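Cytosolic phospholipase A2 delta (Homo sapiens, PDB 5IZ5) hydrolyses the sn-2 ester of glycerophospholipids in a calcium-dependent manner, with a preference for linoleic acid at that position. Local coordinates at residues A739-H744 / G759-T764. The protein carries 3 engineered substitutions. Residues are numbered along the deposited sequence; the frame is centred on the assembly and turned at random.
Sequences ASFKDH and GQVDLT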
loop_
_atom_site.group_PDB
_atom_site.type_symbol
_atom_site.label_atom_id
_atom_site.label_comp_id
_atom_site.label_asym_id
_atom_site.label_seq_id
_atom_site.Cartn_x
_atom_site.Cartn_y
_atom_site.Cartn_z
ATOM N N ALA B 739 -1.701 -36.735 2.050
ATOM C CA ALA B 739 -1.925 -37.753 3.077
ATOM C C ALA B 739 -2.793 -38.880 2.513
ATOM O O ALA B 739 -2.292 -39.720 1.767
ATOM C CB ALA B 739 -2.538 -37.132 4.325
ATOM N N SER B 740 -4.090 -38.874 2.814
ATOM C CA SER B 740 -4.968 -39.973 2.424
ATOM C C SER B 740 -5.122 -40.061 0.902
ATOM O O SER B 740 -5.454 -41.120 0.377
ATOM C CB SER B 740 -6.335 -39.850 3.122
ATOM O OG SER B 740 -7.229 -39.039 2.381
ATOM N N PHE B 741 -4.852 -38.957 0.200
ATOM C CA PHE B 741 -4.918 -38.908 -1.266
ATOM C C PHE B 741 -3.972 -39.881 -1.954
ATOM O O PHE B 741 -4.198 -40.242 -3.103
ATOM C CB PHE B 741 -4.618 -37.481 -1.764
ATOM C CG PHE B 741 -4.796 -37.285 -3.254
ATOM C CD1 PHE B 741 -6.062 -37.256 -3.814
ATOM C CD2 PHE B 741 -3.702 -37.096 -4.086
ATOM C CE1 PHE B 741 -6.239 -37.058 -5.171
ATOM C CE2 PHE B 741 -3.870 -36.893 -5.450
ATOM C CZ PHE B 741 -5.140 -36.877 -5.994
ATOM N N LYS B 742 -2.903 -40.289 -1.279
ATOM C CA LYS B 742 -1.987 -41.278 -1.866
ATOM C C LYS B 742 -2.776 -42.548 -2.233
ATOM O O LYS B 742 -2.579 -43.126 -3.304
ATOM C CB LYS B 742 -0.854 -41.630 -0.899
ATOM C CG LYS B 742 0.547 -41.622 -1.510
ATOM C CD LYS B 742 1.636 -41.486 -0.451
ATOM C CE LYS B 742 1.352 -40.358 0.539
ATOM N NZ LYS B 742 2.582 -39.688 1.039
ATOM N N ASP B 743 -3.696 -42.935 -1.349
ATOM C CA ASP B 743 -4.447 -44.191 -1.482
ATOM C C ASP B 743 -5.774 -44.015 -2.216
ATOM O O ASP B 743 -6.188 -44.904 -2.962
ATOM C CB ASP B 743 -4.739 -44.798 -0.104
ATOM C CG ASP B 743 -3.503 -44.937 0.754
ATOM O OD1 ASP B 743 -2.451 -45.352 0.224
ATOM O OD2 ASP B 743 -3.591 -44.630 1.962
ATOM N N HIS B 744 -6.434 -42.874 -2.005
ATOM C CA HIS B 744 -7.827 -42.689 -2.412
ATOM C C HIS B 744 -7.969 -41.724 -3.581
ATOM O O HIS B 744 -7.390 -40.643 -3.571
ATOM C CB HIS B 744 -8.652 -42.172 -1.229
ATOM C CG HIS B 744 -8.506 -43.003 0.003
ATOM N ND1 HIS B 744 -7.338 -43.031 0.728
ATOM C CD2 HIS B 744 -9.364 -43.840 0.635
ATOM C CE1 HIS B 744 -7.478 -43.850 1.756
ATOM N NE2 HIS B 744 -8.699 -44.353 1.723
ATOM N N GLY B 759 -1.823 -40.427 -7.472
ATOM C CA GLY B 759 -1.629 -40.018 -6.079
ATOM C C GLY B 759 -0.176 -39.877 -5.672
ATOM O O GLY B 759 0.128 -39.745 -4.485
ATOM N N GLN B 760 0.720 -39.892 -6.652
ATOM C CA GLN B 760 2.140 -39.690 -6.407
ATOM C C GLN B 760 2.472 -38.227 -6.698
ATOM O O GLN B 760 2.950 -37.888 -7.783
ATOM C CB GLN B 760 2.963 -40.624 -7.298
ATOM C CG GLN B 760 2.720 -42.103 -7.032
ATOM C CD GLN B 760 3.824 -42.746 -6.209
ATOM O OE1 GLN B 760 4.069 -42.358 -5.065
ATOM N NE2 GLN B 760 4.489 -43.743 -6.785
ATOM N N VAL B 761 2.205 -37.367 -5.719
ATOM C CA VAL B 761 2.404 -35.929 -5.866
ATOM C C VAL B 761 3.762 -35.562 -5.285
ATOM O O VAL B 761 3.995 -35.704 -4.083
ATOM C CB VAL B 761 1.294 -35.116 -5.164
ATOM C CG1 VAL B 761 1.377 -33.641 -5.553
ATOM C CG2 VAL B 761 -0.078 -35.670 -5.522
ATOM N N ASP B 762 4.650 -35.084 -6.150
ATOM C CA ASP B 762 6.019 -34.785 -5.759
ATOM C C ASP B 762 6.099 -33.442 -5.019
ATOM O O ASP B 762 6.372 -32.406 -5.622
ATOM C CB ASP B 762 6.922 -34.793 -7.005
ATOM C CG ASP B 762 8.399 -34.759 -6.661
ATOM O OD1 ASP B 762 8.736 -34.888 -5.463
ATOM O OD2 ASP B 762 9.222 -34.596 -7.590
ATOM N N LEU B 763 5.877 -33.477 -3.706
ATOM C CA LEU B 763 5.908 -32.275 -2.869
ATOM C C LEU B 763 7.209 -32.074 -2.084
ATOM O O LEU B 763 7.402 -31.004 -1.505
ATOM C CB LEU B 763 4.749 -32.302 -1.863
ATOM C CG LEU B 763 3.312 -32.345 -2.387
ATOM C CD1 LEU B 763 2.350 -32.341 -1.210
ATOM C CD2 LEU B 763 3.006 -31.179 -3.315
ATOM N N THR B 764 8.088 -33.078 -2.042
ATOM C CA THR B 764 9.215 -33.060 -1.073
ATOM C C THR B 764 10.670 -33.280 -1.523
ATOM O O THR B 764 11.579 -32.697 -0.930
ATOM C CB THR B 764 8.949 -34.060 0.070
ATOM O OG1 THR B 764 8.565 -35.329 -0.477
ATOM C CG2 THR B 764 7.849 -33.551 0.987
#
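With chi1 of F741 at -174°, CG stands anti to the backbone N and the ring reaches G759 and V761; chi1 of -169° puts CG1 of V761 anti to the backbone N and leaves CG2 beside that N, facing the ring. CG2 arrives at the ring edge, near its plane, 4.0 Å from CE2 of F741, and the two side chains cross at about a right angle. G759 CA lies oblique to the ring, 3.9 Å from CE2 of F741. CG of K742 lies 3.5 Å from the carbonyl O of G759 in simple van der Waals contact; that oxygen is hydrogen-bonded by N738 ND2. Both segments lie in loops of the phospholipase catalytic region, the first before and the second after strand 749-750 in the chain, and they pack against helix 779-794: F741 rests on R787 and L788 and meets the ring of Y791, while V761 touches R784. The turn carrying F741 has helical backbone angles and is pinned by S740 O, which accepts from D743 N, H744 N and H744 ND1. H744 ND1 lies 2.7 Å from S740 O, which sits close to the imidazole plane. S740 OG bonds to Y791 OH and E716 OE2.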